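Local coordinates for protein VlsE1 (Borreliella burgdorferi, PDB 1L8W) that is a variable surface lipoprotein of the Lyme disease spirochaete, whose antigenic variation probably helps the bacterium evade the host immune response, at residues A190-G195 / S205-K210; N186-G191 / G258-Q263; T64-V69 / K311-I316; K123-A128 / K164-A169; E108-E113 / R329-S334. All coordinates share one frame; numbering follows the deposited sequence.

Contacts 1 and 2 start from the same loop and share Ala190 and Gly191. They lie at one end of the molecule, and contact 5 lies about 49 Å from each, centre to centre. Contact 1 is buried and mostly apolar, with a water at its edge. Contact 2 is partly buried and more polar, joining two loops. Contacts 3 and 4 lie nearer the middle and touch each other. Contact 3 sets aromatic rings against Leu and Ile. Contact 4 packs Ala, Val and Ile, with a Thr-Glu pair at one side. Contact 5 is a surface contact that combines a small Ala-Val contact with charged side chains. It shares helix 294-333 with contact 3 and helix 106-131 with contact 4.

Contact 1: A190-G195 / S205-K210; sequences AGKLFG and SEAASK
Ala207 presents its methyl group to Lys192 and Leu193, and this apolar packing is the main part of the contact. Its CB lies 4.0 Å from both Lys192 CB and Lys192 CD, against the extended lysine chain. On Leu193 the two methyl groups share the work. CD2 meets Ala207 CB at 4.1 Å. CD1 reaches the helix backbone, 3.9 Å from Ala208 CA. Leu193 CG stands anti to its own carbonyl carbon (chi1 -55°), and the two methyls beyond it face the helix.

The backbone of Ala190 also packs on the helix. Ala190 N lies 3.8 Å from Lys210 CB. Ala190 CA lies equally close to Ala207 O. Ala190 and Ala207 also have the closest CA atoms of the two segments.

The polar part is on the more exposed side, and no direct hydrogen bond crosses between the segments. A water accepts from Lys192 NZ at 2.9 Å. This water lies 2.8 Å from Glu206 OE1 and bridges two opposite charges that do not touch directly.

Helix 294-333 covers the apolar side: Leu193 also meets Ile301, and Ala208 meets Ala297 and Ala300. The arrangement is a 3-10 turn packed on the first turns of helix 205-216, where alanines let the loop backbone come close to the helix.

Contact 2: N186-G191 / G258-Q263; sequences NNKGAG and GAEFGQ
Lys188 O is gripped by two backbone N-H groups, one from each segment. Phe261 N donates to Lys188 O at 2.9 Å, and the bond is fairly straight, with 164° at the hydrogen. Gly191 N donates to Lys188 O at 3.2 Å within the 3-10 turn. The two donors arrive from opposite faces of the carbonyl plane.

A salt bridge joins the same lysine to the other loop. Lys188 NZ lies 2.7 Å from Glu260 OE1. It meets the syn side of that oxygen, 30° out of the carboxylate plane. The second oxygen, Glu260 OE2, is 3.2 Å from Lys188 NZ. Lys188 CG sits between the backbone N and the carbonyl carbon (chi1 54°), and the bend comes late, at chi4. The two side chains cross obliquely.

The Phe261 ring packs on the 3-10 turn. Gly191 CA lies over one face of the ring, 3.6 Å from its centroid, in a CH-pi contact. Gly191 N is 3.4 Å from Phe261 CE2. Gly191 has no side chain, and the loop backbone passes close by. Ala190 CB adds a looser touch, 4.3 Å from Phe261 CE2. The ring of Phe194 also meets that of Phe261.

The two loops lie against two helices. Ile272 of helix 269-281 touches both Ala190 and Phe261. Ala211 of helix 205-216 also touches Ala190.

Contact 3: T64-V69 / K311-I316; sequences TYFTTV and KVLGAI
Tyr65 and Leu313 slide past each other in opposite directions and bridge the two helices. The leucine is the bump. Its CD1 lies over one face of the tyrosine ring, and its CD2 meets Tyr65 CE2 at 3.8 Å. The opposite face of that ring is covered by Val69 CG2, one turn on in the same helix, so the ring is held between two aliphatic groups. With CG anti to the backbone N (chi1 167°), the Tyr65 ring extends toward Leu313.

The helices run parallel, at 5°, but their axes stay 12.0 Å apart. Large side chains span this distance within the elongated helical bundle, where helix 59-80 lies beside the long helix 294-333.

Leu313 CD2 sits where the Tyr65 and Phe66 rings meet. Phe66 CZ touches it at 4.1 Å, and the Phe66 and Leu313 side chains cross at about a right angle. Ile316 CD1 comes to the edge of the Phe66 ring, 4.3 Å from CE1. The other branch of Ile316, CG2, lies 3.7 Å from Tyr65 OH. That hydroxyl has a hydrogen-bond partner just beyond the segment, Thr317 OG1. Deeper in the bundle, Phe66 also packs on Ala128, and Ile316 on Ile163.

Contact 4: K123-A128 / K164-A169; sequences KAVKTA and KEIVEA
Glu165 reaches from Ala124 to Thr127 on the facing helix. Its CB touches Ala124 CB at 3.6 Å. The chain then runs out extended beyond CG (chi2 158°). At the tip, Glu165 OE1 comes within 2.9 Å of Thr127 OG1. The same hydroxyl is 3.0 Å from Lys123 O in its own helix, so its one proton has two acceptors in reach. OE1 also lies 3.5 Å from Thr127 CB. The two side chains cross at about a right angle.

Ala124 sits at the closest point between the backbones. Its CB presses on the opposite backbone, 3.5 Å from Ile166 N. It also meets Ile166 CG1 at 3.6 Å. Ile166 carries the packing inward. Its CD1 reaches Val125 CG1 at 3.7 Å.

On the inner side, Val125 also packs on Val69 and Ala70 of helix 59-80, and Ile166 packs on Ile320 of helix 294-333. The apolar face therefore points into the bundle, while the Thr127-Glu165 pair lies on the more exposed side. The axes pass 8.1 Å apart and cross at -164°. This is a close antiparallel helix pair, with an alanine at the point of nearest backbone approach.

Contact 5: E108-E113 / R329-S334; sequences EGAIKE and RKVGDS
Ala110 and Val331 form the centre of an antiparallel helix pair near the C-terminal end of the modelled chain, where helix 294-333 finishes beside the start of helix 106-131. The axes run at 174° and come within 8.7 Å.

The apolar contact is tight. Ala110 CB lies only 3.3 Å from Val331 CG1, closer than usual van der Waals contact. The same methyl, Val331 CG1, is 3.1 Å from Ala110 O. The branch anti to the carbonyl carbon, CG1 at chi1 -58°, is thus the one that meets Ala110. Ala110 CB also lies 4.0 Å from both Lys330 CD and Ser334 OG, so this one methyl group touches three residues of the other segment.

The second part of the contact involves charged residues, but it is not a salt bridge. Glu113 OE2 sits against the aliphatic part of Lys330, 3.1 Å from CD. The two side chains cross at about a right angle. The lysine chain bends at chi2 and chi4, and Lys330 NZ stays 4.6 Å from Glu113 OE2. The opposite charges probably still attract each other at that distance. Arg329 and Asp333 pair with each other within their own helix.

Most of the residues that touch are at least partly exposed. The arrangement is that of a two-helix antiparallel end of a helical bundle, with a small residue at the closest approach and charged side chains beside it.

Contact 1: A190-G195 / S205-K210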
# COMPACT_ATOMS: atom_id res chain seq x y z
N ALA A 190 -6.43 -5.66 15.20
CA ALA A 190 -6.14 -4.43 14.48
C ALA A 190 -7.40 -3.92 13.75
O ALA A 190 -7.49 -2.75 13.41
CB ALA A 190 -5.01 -4.66 13.48
N GLY A 191 -8.36 -4.81 13.56
CA GLY A 191 -9.60 -4.46 12.89
C GLY A 191 -10.42 -3.39 13.59
O GLY A 191 -11.20 -2.68 12.94
N LYS A 192 -10.26 -3.26 14.90
CA LYS A 192 -11.02 -2.27 15.67
C LYS A 192 -10.77 -0.84 15.20
O LYS A 192 -11.58 0.05 15.44
CB LYS A 192 -10.67 -2.38 17.16
CG LYS A 192 -10.89 -3.76 17.74
CD LYS A 192 -10.52 -3.83 19.21
CE LYS A 192 -10.94 -5.18 19.79
NZ LYS A 192 -10.68 -5.24 21.25
N LEU A 193 -9.64 -0.64 14.53
CA LEU A 193 -9.26 0.67 14.03
C LEU A 193 -10.02 1.01 12.76
O LEU A 193 -10.07 2.17 12.36
CB LEU A 193 -7.75 0.71 13.76
CG LEU A 193 -6.88 0.32 14.96
CD1 LEU A 193 -5.43 0.46 14.59
CD2 LEU A 193 -7.21 1.19 16.15
N PHE A 194 -10.61 -0.01 12.15
CA PHE A 194 -11.36 0.15 10.91
C PHE A 194 -12.85 0.41 11.13
O PHE A 194 -13.62 0.49 10.17
CB PHE A 194 -11.16 -1.09 10.03
CG PHE A 194 -9.74 -1.25 9.53
CD1 PHE A 194 -8.72 -1.62 10.39
CD2 PHE A 194 -9.42 -0.93 8.21
CE1 PHE A 194 -7.40 -1.68 9.95
CE2 PHE A 194 -8.10 -0.99 7.76
CZ PHE A 194 -7.09 -1.36 8.63
N GLY A 195 -13.25 0.56 12.39
CA GLY A 195 -14.65 0.80 12.68
C GLY A 195 -14.96 2.25 13.00
O GLY A 195 -14.21 3.15 12.63
N SER A 205 -5.63 1.62 22.54
CA SER A 205 -4.20 1.41 22.68
C SER A 205 -3.71 0.04 22.24
O SER A 205 -2.79 -0.06 21.43
CB SER A 205 -3.82 1.67 24.14
OG SER A 205 -2.42 1.63 24.33
N GLU A 206 -4.32 -1.02 22.77
CA GLU A 206 -3.95 -2.39 22.44
C GLU A 206 -4.16 -2.78 20.98
O GLU A 206 -3.38 -3.56 20.41
CB GLU A 206 -4.71 -3.37 23.33
CG GLU A 206 -4.81 -4.77 22.74
CD GLU A 206 -5.66 -5.70 23.58
OE1 GLU A 206 -6.77 -5.29 23.96
OE2 GLU A 206 -5.22 -6.84 23.84
N ALA A 207 -5.22 -2.27 20.37
CA ALA A 207 -5.52 -2.58 18.98
C ALA A 207 -4.50 -1.91 18.06
O ALA A 207 -4.15 -2.46 17.01
CB ALA A 207 -6.92 -2.13 18.62
N ALA A 208 -4.03 -0.73 18.45
CA ALA A 208 -3.04 0.01 17.68
C ALA A 208 -1.71 -0.73 17.73
O ALA A 208 -0.92 -0.65 16.79
CB ALA A 208 -2.86 1.43 18.23
N SER A 209 -1.48 -1.43 18.83
CA SER A 209 -0.25 -2.20 19.00
C SER A 209 -0.34 -3.42 18.08
O SER A 209 0.66 -3.85 17.50
CB SER A 209 -0.09 -2.62 20.46
OG SER A 209 1.20 -3.16 20.72
N LYS A 210 -1.54 -3.96 17.95
CA LYS A 210 -1.80 -5.12 17.10
C LYS A 210 -1.52 -4.75 15.64
O LYS A 210 -0.90 -5.53 14.90
CB LYS A 210 -3.26 -5.57 17.25
CG LYS A 210 -3.63 -6.04 18.66
CD LYS A 210 -2.68 -7.13 19.15
CE LYS A 210 -3.09 -7.69 20.50
NZ LYS A 210 -4.29 -8.57 20.41
O HOH W 1 -8.22 -3.91 21.99

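Contact 2: N186-G191 / G258-Q263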
# COMPACT_ATOMS: atom_id res chain seq x y z
N ASN A 186 -2.83 -13.48 15.88
CA ASN A 186 -2.43 -12.66 17.02
C ASN A 186 -2.82 -11.18 16.90
O ASN A 186 -3.11 -10.53 17.90
CB ASN A 186 -0.92 -12.75 17.25
CG ASN A 186 -0.45 -14.17 17.53
OD1 ASN A 186 -0.90 -14.81 18.48
ND2 ASN A 186 0.46 -14.67 16.70
N ASN A 187 -2.83 -10.65 15.68
CA ASN A 187 -3.14 -9.24 15.50
C ASN A 187 -4.51 -8.90 14.91
O ASN A 187 -4.76 -7.76 14.53
CB ASN A 187 -2.03 -8.58 14.69
CG ASN A 187 -0.67 -8.65 15.39
OD1 ASN A 187 -0.50 -8.13 16.49
ND2 ASN A 187 0.29 -9.32 14.76
N LYS A 188 -5.40 -9.89 14.85
CA LYS A 188 -6.73 -9.67 14.31
C LYS A 188 -7.41 -8.48 14.97
O LYS A 188 -8.31 -7.87 14.39
CB LYS A 188 -7.58 -10.94 14.49
CG LYS A 188 -7.66 -11.49 15.91
CD LYS A 188 -8.47 -12.79 15.93
CE LYS A 188 -8.35 -13.54 17.26
NZ LYS A 188 -9.10 -12.90 18.39
N GLY A 189 -6.97 -8.14 16.18
CA GLY A 189 -7.54 -7.01 16.90
C GLY A 189 -7.28 -5.68 16.22
O GLY A 189 -7.85 -4.66 16.61
N ALA A 190 -6.43 -5.66 15.20
CA ALA A 190 -6.14 -4.43 14.48
C ALA A 190 -7.40 -3.92 13.75
O ALA A 190 -7.49 -2.75 13.41
CB ALA A 190 -5.01 -4.66 13.48
N GLY A 191 -8.36 -4.81 13.56
CA GLY A 191 -9.60 -4.46 12.89
C GLY A 191 -10.42 -3.39 13.59
O GLY A 191 -11.20 -2.68 12.94
N GLY A 258 -16.93 -2.10 13.45
CA GLY A 258 -16.77 -3.45 13.95
C GLY A 258 -15.53 -3.59 14.82
O GLY A 258 -14.79 -2.63 15.02
N ALA A 259 -15.32 -4.80 15.32
CA ALA A 259 -14.18 -5.08 16.18
C ALA A 259 -13.06 -5.78 15.43
O ALA A 259 -12.57 -5.27 14.42
CB ALA A 259 -14.62 -5.94 17.36
N GLU A 260 -12.67 -6.94 15.93
CA GLU A 260 -11.60 -7.72 15.32
C GLU A 260 -11.92 -8.17 13.91
O GLU A 260 -13.07 -8.14 13.49
CB GLU A 260 -11.30 -8.97 16.15
CG GLU A 260 -11.13 -8.73 17.64
CD GLU A 260 -10.58 -9.95 18.35
OE1 GLU A 260 -11.11 -11.07 18.13
OE2 GLU A 260 -9.61 -9.80 19.13
N PHE A 261 -10.89 -8.56 13.17
CA PHE A 261 -11.10 -9.09 11.83
C PHE A 261 -11.59 -10.51 12.13
O PHE A 261 -10.90 -11.29 12.79
CB PHE A 261 -9.78 -9.12 11.05
CG PHE A 261 -9.34 -7.77 10.52
CD1 PHE A 261 -10.13 -7.08 9.60
CD2 PHE A 261 -8.13 -7.21 10.90
CE1 PHE A 261 -9.72 -5.85 9.08
CE2 PHE A 261 -7.71 -5.99 10.39
CZ PHE A 261 -8.50 -5.31 9.47
N GLY A 262 -12.79 -10.83 11.66
CA GLY A 262 -13.36 -12.14 11.94
C GLY A 262 -13.15 -13.25 10.93
O GLY A 262 -13.15 -14.42 11.30
N GLN A 263 -12.97 -12.90 9.66
CA GLN A 263 -12.77 -13.92 8.64
C GLN A 263 -11.36 -14.51 8.67
O GLN A 263 -10.41 -13.85 9.11
CB GLN A 263 -13.07 -13.33 7.26
CG GLN A 263 -14.48 -12.77 7.14
CD GLN A 263 -15.55 -13.80 7.49
OE1 GLN A 263 -15.64 -14.85 6.85
NE2 GLN A 263 -16.35 -13.50 8.51

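Contact 3: T64-V69 / K311-I316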
# COMPACT_ATOMS: atom_id res chain seq x y z
N THR A 64 2.98 12.16 -4.89
CA THR A 64 4.27 12.73 -5.29
C THR A 64 5.26 11.62 -5.63
O THR A 64 6.02 11.72 -6.60
CB THR A 64 4.84 13.61 -4.15
OG1 THR A 64 3.93 14.68 -3.88
CG2 THR A 64 6.20 14.18 -4.52
N TYR A 65 5.27 10.57 -4.81
CA TYR A 65 6.15 9.43 -5.03
C TYR A 65 5.92 8.84 -6.42
O TYR A 65 6.87 8.67 -7.19
CB TYR A 65 5.91 8.35 -3.97
CG TYR A 65 6.54 7.02 -4.32
CD1 TYR A 65 7.91 6.78 -4.09
CD2 TYR A 65 5.80 6.02 -4.95
CE1 TYR A 65 8.50 5.58 -4.48
CE2 TYR A 65 6.38 4.82 -5.34
CZ TYR A 65 7.73 4.60 -5.11
OH TYR A 65 8.29 3.41 -5.54
N PHE A 66 4.67 8.52 -6.75
CA PHE A 66 4.37 7.95 -8.06
C PHE A 66 4.71 8.90 -9.21
O PHE A 66 5.30 8.48 -10.20
CB PHE A 66 2.90 7.52 -8.16
CG PHE A 66 2.55 6.30 -7.34
CD1 PHE A 66 3.26 5.11 -7.50
CD2 PHE A 66 1.51 6.34 -6.41
CE1 PHE A 66 2.93 3.97 -6.75
CE2 PHE A 66 1.17 5.21 -5.67
CZ PHE A 66 1.88 4.03 -5.83
N THR A 67 4.34 10.18 -9.09
CA THR A 67 4.64 11.15 -10.14
C THR A 67 6.15 11.20 -10.39
O THR A 67 6.61 11.15 -11.54
CB THR A 67 4.17 12.58 -9.77
OG1 THR A 67 2.82 12.54 -9.29
CG2 THR A 67 4.23 13.51 -11.02
N THR A 68 6.91 11.28 -9.31
CA THR A 68 8.37 11.32 -9.39
C THR A 68 8.90 10.05 -10.08
O THR A 68 9.84 10.12 -10.86
CB THR A 68 9.00 11.45 -7.98
OG1 THR A 68 8.48 12.61 -7.31
CG2 THR A 68 10.52 11.59 -8.07
N VAL A 69 8.30 8.90 -9.77
CA VAL A 69 8.68 7.63 -10.37
C VAL A 69 8.35 7.68 -11.86
O VAL A 69 9.13 7.24 -12.70
CB VAL A 69 7.90 6.43 -9.74
CG1 VAL A 69 8.11 5.17 -10.59
CG2 VAL A 69 8.35 6.19 -8.32
N LYS A 311 7.04 0.50 3.68
CA LYS A 311 7.46 -0.84 3.27
C LYS A 311 6.95 -1.19 1.87
O LYS A 311 7.69 -1.74 1.04
CB LYS A 311 6.96 -1.91 4.26
CG LYS A 311 7.75 -2.00 5.56
CD LYS A 311 7.34 -3.24 6.39
CE LYS A 311 8.28 -3.42 7.59
NZ LYS A 311 7.98 -4.65 8.36
N VAL A 312 5.69 -0.88 1.60
CA VAL A 312 5.12 -1.17 0.29
C VAL A 312 5.77 -0.36 -0.85
O VAL A 312 6.14 -0.93 -1.89
CB VAL A 312 3.59 -0.95 0.29
CG1 VAL A 312 3.27 0.30 1.05
CG2 VAL A 312 3.06 -0.82 -1.12
N LEU A 313 5.94 0.94 -0.65
CA LEU A 313 6.55 1.80 -1.68
C LEU A 313 8.03 1.48 -1.89
O LEU A 313 8.54 1.60 -3.00
CB LEU A 313 6.41 3.27 -1.29
CG LEU A 313 5.00 3.83 -1.18
CD1 LEU A 313 5.07 5.33 -0.93
CD2 LEU A 313 4.25 3.55 -2.46
N GLY A 314 8.71 1.10 -0.83
CA GLY A 314 10.11 0.75 -0.95
C GLY A 314 10.24 -0.52 -1.78
O GLY A 314 11.15 -0.65 -2.59
N ALA A 315 9.32 -1.46 -1.59
CA ALA A 315 9.36 -2.71 -2.35
C ALA A 315 9.05 -2.43 -3.83
O ALA A 315 9.63 -3.06 -4.73
CB ALA A 315 8.37 -3.73 -1.76
N ILE A 316 8.15 -1.49 -4.09
CA ILE A 316 7.79 -1.14 -5.46
C ILE A 316 9.04 -0.55 -6.10
O ILE A 316 9.37 -0.87 -7.25
CB ILE A 316 6.63 -0.11 -5.49
CG1 ILE A 316 5.32 -0.78 -5.07
CG2 ILE A 316 6.50 0.48 -6.89
CD1 ILE A 316 4.13 0.16 -5.03

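Contact 4: K123-A128 / K164-A169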
# COMPACT_ATOMS: atom_id res chain seq x y z
N LYS A 123 2.48 3.67 -17.42
CA LYS A 123 1.02 3.59 -17.43
C LYS A 123 0.50 3.00 -16.12
O LYS A 123 -0.53 3.43 -15.61
CB LYS A 123 0.54 2.72 -18.60
CG LYS A 123 0.37 3.46 -19.93
CD LYS A 123 1.68 4.05 -20.47
CE LYS A 123 1.43 4.89 -21.73
NZ LYS A 123 2.68 5.42 -22.34
N ALA A 124 1.23 2.03 -15.58
CA ALA A 124 0.85 1.39 -14.33
C ALA A 124 0.98 2.33 -13.14
O ALA A 124 0.08 2.41 -12.30
CB ALA A 124 1.68 0.12 -14.11
N VAL A 125 2.10 3.06 -13.05
CA VAL A 125 2.27 3.98 -11.93
C VAL A 125 1.29 5.13 -12.03
O VAL A 125 0.82 5.63 -11.01
CB VAL A 125 3.73 4.55 -11.83
CG1 VAL A 125 4.76 3.42 -11.93
CG2 VAL A 125 3.96 5.62 -12.87
N LYS A 126 0.96 5.55 -13.25
CA LYS A 126 0.01 6.65 -13.43
C LYS A 126 -1.39 6.25 -12.97
O LYS A 126 -2.19 7.10 -12.54
CB LYS A 126 -0.00 7.13 -14.88
CG LYS A 126 1.27 7.88 -15.29
CD LYS A 126 1.14 8.43 -16.71
CE LYS A 126 2.39 9.19 -17.16
NZ LYS A 126 2.69 10.36 -16.29
N THR A 127 -1.70 4.96 -13.06
CA THR A 127 -2.98 4.49 -12.58
C THR A 127 -2.93 4.69 -11.06
O THR A 127 -3.85 5.26 -10.46
CB THR A 127 -3.20 2.99 -12.89
OG1 THR A 127 -3.16 2.77 -14.31
CG2 THR A 127 -4.55 2.53 -12.36
N ALA A 128 -1.84 4.25 -10.43
CA ALA A 128 -1.67 4.42 -8.99
C ALA A 128 -1.67 5.91 -8.63
O ALA A 128 -2.35 6.34 -7.70
CB ALA A 128 -0.37 3.78 -8.53
N LYS A 164 -1.05 -3.60 -8.77
CA LYS A 164 -1.08 -4.88 -9.47
C LYS A 164 -0.48 -4.72 -10.87
O LYS A 164 0.32 -5.55 -11.31
CB LYS A 164 -2.52 -5.40 -9.60
CG LYS A 164 -2.61 -6.72 -10.38
CD LYS A 164 -3.97 -7.39 -10.24
CE LYS A 164 -4.99 -6.82 -11.20
NZ LYS A 164 -4.78 -7.29 -12.60
N GLU A 165 -0.85 -3.64 -11.56
CA GLU A 165 -0.32 -3.37 -12.90
C GLU A 165 1.19 -3.17 -12.87
O GLU A 165 1.91 -3.64 -13.75
CB GLU A 165 -1.00 -2.14 -13.50
CG GLU A 165 -2.31 -2.44 -14.25
CD GLU A 165 -3.24 -1.23 -14.37
OE1 GLU A 165 -2.74 -0.10 -14.55
OE2 GLU A 165 -4.47 -1.43 -14.30
N ILE A 166 1.67 -2.48 -11.84
CA ILE A 166 3.10 -2.24 -11.72
C ILE A 166 3.84 -3.57 -11.57
O ILE A 166 4.80 -3.85 -12.29
CB ILE A 166 3.41 -1.37 -10.50
CG1 ILE A 166 3.01 0.09 -10.78
CG2 ILE A 166 4.89 -1.48 -10.16
CD1 ILE A 166 3.16 1.02 -9.58
N VAL A 167 3.37 -4.38 -10.63
CA VAL A 167 3.96 -5.68 -10.34
C VAL A 167 3.93 -6.63 -11.54
O VAL A 167 4.89 -7.35 -11.77
CB VAL A 167 3.26 -6.35 -9.13
CG1 VAL A 167 3.91 -7.71 -8.83
CG2 VAL A 167 3.35 -5.42 -7.91
N GLU A 168 2.84 -6.62 -12.30
CA GLU A 168 2.74 -7.49 -13.46
C GLU A 168 3.66 -7.00 -14.58
O GLU A 168 4.35 -7.79 -15.23
CB GLU A 168 1.29 -7.56 -13.97
CG GLU A 168 0.29 -7.93 -12.89
CD GLU A 168 -1.07 -8.36 -13.44
OE1 GLU A 168 -1.58 -7.71 -14.37
OE2 GLU A 168 -1.63 -9.35 -12.91
N ALA A 169 3.67 -5.68 -14.80
CA ALA A 169 4.52 -5.09 -15.83
C ALA A 169 5.97 -5.53 -15.64
O ALA A 169 6.70 -5.72 -16.61
CB ALA A 169 4.42 -3.57 -15.78

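Contact 5: E108-E113 / R329-S334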
# COMPACT_ATOMS: atom_id res chain seq x y z
N GLU A 108 18.47 -3.49 -31.52
CA GLU A 108 17.26 -2.72 -31.77
C GLU A 108 16.05 -3.46 -31.21
O GLU A 108 15.07 -2.86 -30.78
CB GLU A 108 17.09 -2.50 -33.27
CG GLU A 108 15.75 -1.93 -33.70
CD GLU A 108 15.56 -1.99 -35.20
OE1 GLU A 108 16.36 -1.36 -35.93
OE2 GLU A 108 14.61 -2.66 -35.66
N GLY A 109 16.14 -4.79 -31.22
CA GLY A 109 15.05 -5.60 -30.71
C GLY A 109 15.00 -5.54 -29.19
O GLY A 109 13.93 -5.53 -28.60
N ALA A 110 16.18 -5.48 -28.57
CA ALA A 110 16.26 -5.41 -27.12
C ALA A 110 15.83 -4.04 -26.64
O ALA A 110 15.41 -3.88 -25.50
CB ALA A 110 17.68 -5.71 -26.67
N ILE A 111 15.94 -3.04 -27.50
CA ILE A 111 15.55 -1.68 -27.15
C ILE A 111 14.03 -1.57 -27.19
O ILE A 111 13.42 -0.89 -26.36
CB ILE A 111 16.19 -0.65 -28.14
CG1 ILE A 111 16.38 0.70 -27.44
CG2 ILE A 111 15.30 -0.45 -29.36
CD1 ILE A 111 15.09 1.45 -27.15
N LYS A 112 13.41 -2.23 -28.16
CA LYS A 112 11.96 -2.20 -28.31
C LYS A 112 11.29 -2.85 -27.10
O LYS A 112 10.34 -2.31 -26.54
CB LYS A 112 11.55 -2.95 -29.58
CG LYS A 112 10.07 -2.85 -29.92
CD LYS A 112 9.73 -3.71 -31.13
CE LYS A 112 8.28 -3.52 -31.56
NZ LYS A 112 8.00 -2.11 -31.93
N GLU A 113 11.79 -4.02 -26.71
CA GLU A 113 11.25 -4.75 -25.58
C GLU A 113 11.38 -3.98 -24.26
O GLU A 113 10.46 -3.95 -23.45
CB GLU A 113 11.93 -6.11 -25.46
CG GLU A 113 13.45 -6.05 -25.47
CD GLU A 113 14.09 -7.40 -25.19
OE1 GLU A 113 13.77 -8.37 -25.90
OE2 GLU A 113 14.93 -7.47 -24.26
N ARG A 329 20.34 -4.20 -18.94
CA ARG A 329 21.46 -5.14 -18.98
C ARG A 329 21.27 -6.05 -20.19
O ARG A 329 22.24 -6.43 -20.84
CB ARG A 329 21.49 -5.99 -17.72
CG ARG A 329 22.60 -7.02 -17.72
CD ARG A 329 22.41 -8.05 -16.63
NE ARG A 329 23.46 -9.06 -16.65
CZ ARG A 329 23.73 -9.84 -17.70
NH1 ARG A 329 23.01 -9.73 -18.81
NH2 ARG A 329 24.71 -10.72 -17.63
N LYS A 330 20.02 -6.38 -20.46
CA LYS A 330 19.65 -7.24 -21.58
C LYS A 330 20.13 -6.63 -22.89
O LYS A 330 20.69 -7.33 -23.73
CB LYS A 330 18.13 -7.41 -21.61
CG LYS A 330 17.62 -8.63 -22.35
CD LYS A 330 17.85 -8.53 -23.85
CE LYS A 330 17.28 -9.75 -24.57
NZ LYS A 330 17.93 -11.02 -24.13
N VAL A 331 19.92 -5.33 -23.07
CA VAL A 331 20.36 -4.66 -24.28
C VAL A 331 21.89 -4.55 -24.23
O VAL A 331 22.56 -4.53 -25.26
CB VAL A 331 19.76 -3.24 -24.42
CG1 VAL A 331 18.24 -3.32 -24.42
CG2 VAL A 331 20.24 -2.35 -23.29
N GLY A 332 22.43 -4.48 -23.01
CA GLY A 332 23.86 -4.37 -22.84
C GLY A 332 24.59 -5.58 -23.39
O GLY A 332 25.69 -5.47 -23.92
N ASP A 333 23.98 -6.75 -23.24
CA ASP A 333 24.57 -7.98 -23.74
C ASP A 333 24.62 -7.85 -25.25
O ASP A 333 25.68 -7.61 -25.84
CB ASP A 333 23.70 -9.20 -23.39
CG ASP A 333 23.43 -9.31 -21.90
OD1 ASP A 333 24.38 -9.15 -21.11
OD2 ASP A 333 22.27 -9.56 -21.54
N SER A 334 23.46 -8.01 -25.88
CA SER A 334 23.34 -7.91 -27.32
C SER A 334 23.29 -6.44 -27.72
O SER A 334 24.29 -5.96 -28.31
CB SER A 334 22.06 -8.61 -27.78
OG SER A 334 20.92 -8.03 -27.16